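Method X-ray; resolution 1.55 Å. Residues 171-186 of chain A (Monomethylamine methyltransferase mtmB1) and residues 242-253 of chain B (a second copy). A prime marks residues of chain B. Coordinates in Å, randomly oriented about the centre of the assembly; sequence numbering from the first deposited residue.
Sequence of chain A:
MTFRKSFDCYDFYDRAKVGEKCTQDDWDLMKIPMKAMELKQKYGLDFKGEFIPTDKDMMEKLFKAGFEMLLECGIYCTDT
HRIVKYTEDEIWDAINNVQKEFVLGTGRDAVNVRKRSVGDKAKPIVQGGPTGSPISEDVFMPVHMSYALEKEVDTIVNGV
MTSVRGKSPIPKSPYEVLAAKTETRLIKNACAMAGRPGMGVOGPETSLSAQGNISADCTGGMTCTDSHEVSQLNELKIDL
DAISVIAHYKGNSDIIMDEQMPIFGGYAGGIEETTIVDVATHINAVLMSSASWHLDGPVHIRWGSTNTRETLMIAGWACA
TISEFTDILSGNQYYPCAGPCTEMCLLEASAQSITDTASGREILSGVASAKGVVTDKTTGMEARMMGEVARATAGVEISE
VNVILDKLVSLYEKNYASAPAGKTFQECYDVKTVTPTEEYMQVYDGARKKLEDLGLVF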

ATOM      1  N   PRO A 171       5.534 -32.722   5.681  1.00 21.40           N
ATOM      2  CA  PRO A 171       6.706 -31.887   5.407  1.00 20.43           C
ATOM      3  C   PRO A 171       7.251 -32.109   3.996  1.00 21.48           C
ATOM      4  O   PRO A 171       7.351 -33.244   3.527  1.00 21.11           O
ATOM      5  CB  PRO A 171       7.693 -32.316   6.488  1.00 22.24           C
ATOM      6  CG  PRO A 171       6.790 -32.650   7.634  1.00 23.22           C
ATOM      7  CD  PRO A 171       5.692 -33.440   6.957  1.00 22.20           C
ATOM      8  N   LYS A 172       7.590 -31.005   3.336  1.00 20.38           N
ATOM      9  CA  LYS A 172       8.122 -31.001   1.977  1.00 20.95           C
ATOM     10  C   LYS A 172       7.120 -31.400   0.895  1.00 20.20           C
ATOM     11  O   LYS A 172       7.500 -31.740  -0.226  1.00 22.27           O
ATOM     12  CB  LYS A 172       9.396 -31.851   1.899  1.00 23.73           C
ATOM     13  CG  LYS A 172      10.529 -31.247   2.724  1.00 26.07           C
ATOM     14  CD  LYS A 172      11.854 -31.957   2.531  1.00 29.62           C
ATOM     15  CE  LYS A 172      12.923 -31.312   3.406  1.00 31.47           C
ATOM     16  NZ  LYS A 172      14.256 -31.963   3.256  1.00 34.92           N
ATOM     17  N   SER A 173       5.835 -31.347   1.234  1.00 19.22           N
ATOM     18  CA  SER A 173       4.773 -31.632   0.275  1.00 19.22           C
ATOM     19  C   SER A 173       4.122 -30.272   0.020  1.00 17.26           C
ATOM     20  O   SER A 173       4.309 -29.335   0.807  1.00 17.20           O
ATOM     21  CB  SER A 173       3.729 -32.578   0.869  1.00 19.42           C
ATOM     22  OG  SER A 173       2.879 -31.893   1.776  1.00 20.84           O
ATOM     23  N   PRO A 174       3.367 -30.136  -1.080  1.00 17.56           N
ATOM     24  CA  PRO A 174       2.723 -28.846  -1.346  1.00 16.77           C
ATOM     25  C   PRO A 174       1.704 -28.502  -0.262  1.00 16.89           C
ATOM     26  O   PRO A 174       1.387 -27.331  -0.043  1.00 17.23           O
ATOM     27  CB  PRO A 174       2.086 -29.048  -2.720  1.00 15.95           C
ATOM     28  CG  PRO A 174       1.837 -30.546  -2.769  1.00 16.54           C
ATOM     29  CD  PRO A 174       3.113 -31.088  -2.176  1.00 16.36           C
ATOM     30  N   TYR A 175       1.195 -29.523   0.423  1.00 16.85           N
ATOM     31  CA  TYR A 175       0.230 -29.294   1.491  1.00 16.51           C
ATOM     32  C   TYR A 175       0.859 -28.540   2.659  1.00 16.28           C
ATOM     33  O   TYR A 175       0.171 -27.811   3.375  1.00 16.13           O
ATOM     34  CB  TYR A 175      -0.355 -30.615   1.993  1.00 17.33           C
ATOM     35  CG  TYR A 175      -1.263 -31.288   0.994  1.00 19.21           C
ATOM     36  CD1 TYR A 175      -0.850 -32.429   0.304  1.00 20.78           C
ATOM     37  CD2 TYR A 175      -2.540 -30.786   0.736  1.00 19.22           C
ATOM     38  CE1 TYR A 175      -1.688 -33.056  -0.610  1.00 22.54           C
ATOM     39  CE2 TYR A 175      -3.387 -31.409  -0.180  1.00 21.10           C
ATOM     40  CZ  TYR A 175      -2.952 -32.542  -0.846  1.00 22.31           C
ATOM     41  OH  TYR A 175      -3.787 -33.171  -1.740  1.00 24.14           O
ATOM     42  N   GLU A 176       2.163 -28.722   2.862  1.00 15.99           N
ATOM     43  CA  GLU A 176       2.848 -28.023   3.945  1.00 15.25           C
ATOM     44  C   GLU A 176       2.888 -26.533   3.618  1.00 15.79           C
ATOM     45  O   GLU A 176       2.685 -25.690   4.494  1.00 15.25           O
ATOM     46  CB  GLU A 176       4.278 -28.543   4.129  1.00 17.27           C
ATOM     47  CG  GLU A 176       5.028 -27.783   5.215  1.00 18.73           C
ATOM     48  CD  GLU A 176       6.483 -28.181   5.346  1.00 19.13           C
ATOM     49  OE1 GLU A 176       7.141 -28.404   4.308  1.00 20.21           O
ATOM     50  OE2 GLU A 176       6.973 -28.249   6.492  1.00 22.19           O
ATOM     51  N   VAL A 177       3.153 -26.215   2.353  1.00 15.61           N
ATOM     52  CA  VAL A 177       3.195 -24.820   1.911  1.00 15.85           C
ATOM     53  C   VAL A 177       1.800 -24.217   2.061  1.00 14.94           C
ATOM     54  O   VAL A 177       1.641 -23.114   2.594  1.00 16.10           O
ATOM     55  CB  VAL A 177       3.648 -24.708   0.433  1.00 15.47           C
ATOM     56  CG1 VAL A 177       3.367 -23.306  -0.111  1.00 14.99           C
ATOM     57  CG2 VAL A 177       5.142 -25.004   0.331  1.00 15.75           C
ATOM     58  N   LEU A 178       0.788 -24.944   1.594  1.00 14.25           N
ATOM     59  CA  LEU A 178      -0.591 -24.471   1.692  1.00 15.07           C
ATOM     60  C   LEU A 178      -0.957 -24.197   3.151  1.00 16.10           C
ATOM     61  O   LEU A 178      -1.551 -23.161   3.466  1.00 16.70           O
ATOM     62  CB  LEU A 178      -1.556 -25.507   1.095  1.00 15.47           C
ATOM     63  CG  LEU A 178      -3.050 -25.167   1.169  1.00 17.81           C
ATOM     64  CD1 LEU A 178      -3.319 -23.866   0.420  1.00 18.95           C
ATOM     65  CD2 LEU A 178      -3.869 -26.306   0.570  1.00 19.81           C
ATOM     66  N   ALA A 179      -0.600 -25.118   4.043  1.00 15.58           N
ATOM     67  CA  ALA A 179      -0.908 -24.950   5.460  1.00 15.36           C
ATOM     68  C   ALA A 179      -0.168 -23.764   6.071  1.00 16.26           C
ATOM     69  O   ALA A 179      -0.729 -23.034   6.889  1.00 16.14           O
ATOM     70  CB  ALA A 179      -0.573 -26.233   6.234  1.00 16.24           C
ATOM     71  N   ALA A 180       1.086 -23.567   5.673  1.00 14.73           N
ATOM     72  CA  ALA A 180       1.884 -22.467   6.203  1.00 14.77           C
ATOM     73  C   ALA A 180       1.233 -21.113   5.914  1.00 15.50           C
ATOM     74  O   ALA A 180       1.199 -20.237   6.780  1.00 16.47           O
ATOM     75  CB  ALA A 180       3.296 -22.507   5.611  1.00 16.54           C
ATOM     76  N   LYS A 181       0.725 -20.941   4.699  1.00 15.23           N
ATOM     77  CA  LYS A 181       0.079 -19.683   4.335  1.00 14.34           C
ATOM     78  C   LYS A 181      -1.323 -19.609   4.932  1.00 15.84           C
ATOM     79  O   LYS A 181      -1.711 -18.593   5.512  1.00 15.41           O
ATOM     80  CB  LYS A 181      -0.025 -19.543   2.813  1.00 14.87           C
ATOM     81  CG  LYS A 181       1.306 -19.487   2.078  1.00 14.54           C
ATOM     82  CD  LYS A 181       1.077 -19.228   0.595  1.00 16.25           C
ATOM     83  CE  LYS A 181       2.354 -19.387  -0.229  1.00 16.50           C
ATOM     84  NZ  LYS A 181       3.395 -18.365   0.086  1.00 15.89           N
ATOM     85  N   THR A 182      -2.067 -20.705   4.804  1.00 15.15           N
ATOM     86  CA  THR A 182      -3.448 -20.777   5.283  1.00 15.11           C
ATOM     87  C   THR A 182      -3.623 -20.588   6.788  1.00 15.42           C
ATOM     88  O   THR A 182      -4.557 -19.917   7.238  1.00 15.29           O
ATOM     89  CB  THR A 182      -4.078 -22.123   4.870  1.00 15.58           C
ATOM     90  OG1 THR A 182      -4.027 -22.246   3.444  1.00 15.96           O
ATOM     91  CG2 THR A 182      -5.527 -22.212   5.331  1.00 17.45           C
ATOM     92  N   GLU A 183      -2.727 -21.190   7.560  1.00 14.92           N
ATOM     93  CA  GLU A 183      -2.762 -21.111   9.014  1.00 15.17           C
ATOM     94  C   GLU A 183      -3.012 -19.689   9.517  1.00 15.30           C
ATOM     95  O   GLU A 183      -4.002 -19.427  10.201  1.00 13.52           O
ATOM     96  CB  GLU A 183      -1.433 -21.644   9.558  1.00 16.33           C
ATOM     97  CG  GLU A 183      -1.224 -21.533  11.052  1.00 17.20           C
ATOM     98  CD  GLU A 183       0.186 -21.950  11.437  1.00 19.19           C
ATOM     99  OE1 GLU A 183       0.980 -21.087  11.865  1.00 19.71           O
ATOM    100  OE2 GLU A 183       0.501 -23.149  11.291  1.00 19.96           O
ATOM    101  N   THR A 184      -2.127 -18.761   9.171  1.00 14.49           N
ATOM    102  CA  THR A 184      -2.296 -17.393   9.643  1.00 14.41           C
ATOM    103  C   THR A 184      -3.434 -16.658   8.946  1.00 13.16           C
ATOM    104  O   THR A 184      -4.079 -15.805   9.555  1.00 14.23           O
ATOM    105  CB  THR A 184      -0.983 -16.596   9.516  1.00 14.84           C
ATOM    106  OG1 THR A 184       0.005 -17.191  10.371  1.00 16.09           O
ATOM    107  CG2 THR A 184      -1.181 -15.144   9.947  1.00 15.24           C
ATOM    108  N   ARG A 185      -3.690 -16.977   7.679  1.00 13.82           N
ATOM    109  CA  ARG A 185      -4.793 -16.323   6.976  1.00 13.30           C
ATOM    110  C   ARG A 185      -6.096 -16.619   7.719  1.00 13.83           C
ATOM    111  O   ARG A 185      -6.904 -15.720   7.950  1.00 14.92           O
ATOM    112  CB  ARG A 185      -4.876 -16.810   5.524  1.00 13.53           C
ATOM    113  CG  ARG A 185      -3.862 -16.134   4.611  1.00 14.94           C
ATOM    114  CD  ARG A 185      -3.805 -16.761   3.219  1.00 15.73           C
ATOM    115  NE  ARG A 185      -3.025 -15.926   2.306  1.00 16.27           N
ATOM    116  CZ  ARG A 185      -2.510 -16.339   1.150  1.00 15.84           C
ATOM    117  NH1 ARG A 185      -2.678 -17.591   0.748  1.00 15.20           N
ATOM    118  NH2 ARG A 185      -1.821 -15.491   0.397  1.00 16.78           N
ATOM    119  N   LEU A 186      -6.293 -17.875   8.111  1.00 13.87           N
ATOM    120  CA  LEU A 186      -7.500 -18.248   8.844  1.00 14.51           C
ATOM    121  C   LEU A 186      -7.536 -17.618  10.235  1.00 13.93           C
ATOM    122  O   LEU A 186      -8.583 -17.157  10.692  1.00 14.38           O
ATOM    123  CB  LEU A 186      -7.595 -19.770   8.987  1.00 14.95           C
ATOM    124  CG  LEU A 186      -7.824 -20.579   7.712  1.00 17.62           C
ATOM    125  CD1 LEU A 186      -7.810 -22.066   8.043  1.00 18.35           C
ATOM    126  CD2 LEU A 186      -9.155 -20.178   7.084  1.00 21.62           C
TER
ATOM    127  N   ALA B 242       9.682 -28.894  -7.150  1.00 19.31           N
ATOM    128  CA  ALA B 242       8.920 -28.065  -8.078  1.00 18.54           C
ATOM    129  C   ALA B 242       7.444 -27.999  -7.688  1.00 18.60           C
ATOM    130  O   ALA B 242       6.807 -26.950  -7.799  1.00 16.93           O
ATOM    131  CB  ALA B 242       9.058 -28.605  -9.499  1.00 18.89           C
ATOM    132  N   ILE B 243       6.904 -29.123  -7.232  1.00 17.37           N
ATOM    133  CA  ILE B 243       5.502 -29.188  -6.835  1.00 17.05           C
ATOM    134  C   ILE B 243       5.205 -28.258  -5.653  1.00 17.01           C
ATOM    135  O   ILE B 243       4.146 -27.620  -5.604  1.00 17.11           O
ATOM    136  CB  ILE B 243       5.104 -30.648  -6.482  1.00 17.31           C
ATOM    137  CG1 ILE B 243       5.314 -31.547  -7.706  1.00 18.12           C
ATOM    138  CG2 ILE B 243       3.654 -30.710  -6.033  1.00 19.01           C
ATOM    139  CD1 ILE B 243       4.535 -31.125  -8.937  1.00 20.82           C
ATOM    140  N   SER B 244       6.133 -28.178  -4.702  1.00 17.39           N
ATOM    141  CA  SER B 244       5.949 -27.294  -3.552  1.00 17.32           C
ATOM    142  C   SER B 244       6.114 -25.842  -3.978  1.00 16.54           C
ATOM    143  O   SER B 244       5.422 -24.961  -3.470  1.00 16.39           O
ATOM    144  CB  SER B 244       6.953 -27.620  -2.443  1.00 18.61           C
ATOM    145  OG  SER B 244       6.518 -28.745  -1.703  1.00 20.40           O
ATOM    146  N   VAL B 245       7.030 -25.589  -4.906  1.00 15.27           N
ATOM    147  CA  VAL B 245       7.244 -24.227  -5.387  1.00 15.44           C
ATOM    148  C   VAL B 245       5.977 -23.732  -6.086  1.00 14.94           C
ATOM    149  O   VAL B 245       5.579 -22.570  -5.932  1.00 15.00           O
ATOM    150  CB  VAL B 245       8.448 -24.156  -6.354  1.00 16.08           C
ATOM    151  CG1 VAL B 245       8.489 -22.804  -7.047  1.00 18.70           C
ATOM    152  CG2 VAL B 245       9.740 -24.368  -5.577  1.00 17.93           C
ATOM    153  N   ILE B 246       5.337 -24.614  -6.847  1.00 14.75           N
ATOM    154  CA  ILE B 246       4.105 -24.261  -7.544  1.00 14.13           C
ATOM    155  C   ILE B 246       3.025 -23.857  -6.542  1.00 14.55           C
ATOM    156  O   ILE B 246       2.313 -22.873  -6.749  1.00 14.88           O
ATOM    157  CB  ILE B 246       3.585 -25.448  -8.389  1.00 14.58           C
ATOM    158  CG1 ILE B 246       4.512 -25.663  -9.590  1.00 15.51           C
ATOM    159  CG2 ILE B 246       2.150 -25.182  -8.848  1.00 14.58           C
ATOM    160  CD1 ILE B 246       4.401 -27.051 -10.213  1.00 16.15           C
ATOM    161  N   ALA B 247       2.902 -24.616  -5.456  1.00 13.73           N
ATOM    162  CA  ALA B 247       1.897 -24.317  -4.434  1.00 13.90           C
ATOM    163  C   ALA B 247       2.128 -22.930  -3.852  1.00 14.00           C
ATOM    164  O   ALA B 247       1.181 -22.210  -3.531  1.00 14.88           O
ATOM    165  CB  ALA B 247       1.955 -25.359  -3.326  1.00 14.16           C
ATOM    166  N   HIS B 248       3.397 -22.572  -3.702  1.00 13.67           N
ATOM    167  CA  HIS B 248       3.772 -21.271  -3.164  1.00 13.39           C
ATOM    168  C   HIS B 248       3.391 -20.143  -4.128  1.00 14.19           C
ATOM    169  O   HIS B 248       2.789 -19.143  -3.717  1.00 13.95           O
ATOM    170  CB  HIS B 248       5.277 -21.254  -2.883  1.00 14.71           C
ATOM    171  CG  HIS B 248       5.839 -19.884  -2.676  1.00 14.65           C
ATOM    172  ND1 HIS B 248       6.713 -19.300  -3.566  1.00 18.42           N
ATOM    173  CD2 HIS B 248       5.643 -18.979  -1.688  1.00 12.51           C
ATOM    174  CE1 HIS B 248       7.035 -18.093  -3.134  1.00 13.70           C
ATOM    175  NE2 HIS B 248       6.398 -17.876  -1.996  1.00 17.38           N
ATOM    176  N   TYR B 249       3.738 -20.298  -5.403  1.00 13.62           N
ATOM    177  CA  TYR B 249       3.412 -19.276  -6.402  1.00 13.33           C
ATOM    178  C   TYR B 249       1.897 -19.060  -6.467  1.00 13.21           C
ATOM    179  O   TYR B 249       1.421 -17.923  -6.504  1.00 15.25           O
ATOM    180  CB  TYR B 249       3.915 -19.696  -7.789  1.00 12.79           C
ATOM    181  CG  TYR B 249       5.424 -19.742  -7.967  1.00 12.36           C
ATOM    182  CD1 TYR B 249       5.981 -20.467  -9.021  1.00 13.79           C
ATOM    183  CD2 TYR B 249       6.290 -19.044  -7.122  1.00 12.12           C
ATOM    184  CE1 TYR B 249       7.359 -20.499  -9.237  1.00 14.91           C
ATOM    185  CE2 TYR B 249       7.685 -19.071  -7.329  1.00 12.81           C
ATOM    186  CZ  TYR B 249       8.202 -19.802  -8.392  1.00 14.37           C
ATOM    187  OH  TYR B 249       9.564 -19.838  -8.622  1.00 17.09           O
ATOM    188  N   LYS B 250       1.140 -20.154  -6.485  1.00 13.98           N
ATOM    189  CA  LYS B 250      -0.317 -20.071  -6.540  1.00 14.30           C
ATOM    190  C   LYS B 250      -0.859 -19.354  -5.313  1.00 14.28           C
ATOM    191  O   LYS B 250      -1.746 -18.505  -5.422  1.00 15.23           O
ATOM    192  CB  LYS B 250      -0.929 -21.474  -6.610  1.00 14.52           C
ATOM    193  CG  LYS B 250      -0.691 -22.194  -7.935  1.00 16.19           C
ATOM    194  CD  LYS B 250      -0.985 -23.686  -7.820  1.00 20.11           C
ATOM    195  CE  LYS B 250      -2.452 -23.977  -7.524  1.00 23.32           C
ATOM    196  NZ  LYS B 250      -3.342 -23.573  -8.651  1.00 24.53           N
ATOM    197  N   GLY B 251      -0.312 -19.694  -4.150  1.00 13.98           N
ATOM    198  CA  GLY B 251      -0.764 -19.088  -2.907  1.00 13.70           C
ATOM    199  C   GLY B 251      -0.482 -17.606  -2.773  1.00 14.06           C
ATOM    200  O   GLY B 251      -1.051 -16.950  -1.897  1.00 15.32           O
ATOM    201  N   ASN B 252       0.393 -17.084  -3.630  1.00 13.47           N
ATOM    202  CA  ASN B 252       0.758 -15.664  -3.621  1.00 13.85           C
ATOM    203  C   ASN B 252       0.157 -14.918  -4.819  1.00 14.50           C
ATOM    204  O   ASN B 252       0.423 -13.730  -5.013  1.00 15.91           O
ATOM    205  CB  ASN B 252       2.289 -15.506  -3.651  1.00 14.66           C
ATOM    206  CG  ASN B 252       2.932 -15.650  -2.272  1.00 16.88           C
ATOM    207  OD1 ASN B 252       2.282 -16.037  -1.303  1.00 18.07           O
ATOM    208  ND2 ASN B 252       4.224 -15.344  -2.191  1.00 17.95           N
ATOM    209  N   SER B 253      -0.641 -15.613  -5.623  1.00 13.74           N
ATOM    210  CA  SER B 253      -1.257 -15.018  -6.811  1.00 13.50           C
ATOM    211  C   SER B 253      -0.182 -14.523  -7.789  1.00 14.49           C
ATOM    212  O   SER B 253      -0.344 -13.494  -8.445  1.00 13.28           O
ATOM    213  CB  SER B 253      -2.181 -13.854  -6.413  1.00 16.15           C
ATOM    214  OG  SER B 253      -3.132 -13.576  -7.436  1.00 16.43           O
TER
HETATM  215  O   HOH W   1       6.438 -31.129  -2.747  1.00 23.13           O

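The strongest polar contacts gather near the C-terminal end of the chain B helix. Arg185 directs its guanidinium at the carbonyl of Gly251′, with NH2 donating to O at 2.8 Å and NH1 donating to the same Gly251′ O at 3.2 Å. The oxygen lies near the guanidinium plane, at its edge, so both nitrogens can share it; the NH2 bond is the shorter and the straighter (158° against 137°). One turn earlier, Lys181 NZ donates to Asn252′ OD1 at 2.9 Å. The lysine chain is extended through chi3 and turns at chi4 (m), which brings the ammonium to the edge of the His248′ ring, with NZ 2.9 Å from His248′ CD2.

Between these polar ends, the aliphatic part of Lys181 runs over Gly251′, its CD 4.0 Å from Gly251′ CA. The absence of a side chain makes this passage possible: an ideal CB on Gly251′ would sit 2.7 Å from Lys181 CD, a clash.

At the other end of the contact, a water links the chains, donating to Lys172 O (2.8 Å) and accepting from Ser244′ OG (2.6 Å). Here the backbones come close, with Pro174 CA and Ser244′ CA 4.2 Å apart. Ser173 caps the chain A helix through weak bonds to its OG from Tyr175 N (3.2 Å) and Glu176 N (3.4 Å).

Apolar packing begins beside the water and continues along the helices. Pro174 touches two residues one turn apart, CG meeting Ile243′ CG2 at 3.7 Å and CB meeting Ala247′ CB at 3.7 Å. Val177 points toward the partner helix, placing CG1 4.1 Å from Ala247′ CB and 3.7 Å from His248′ N. Small residues at this surface accompany an axis separation of 8.2 Å, and the helices run in the same general direction, inclined by 27°.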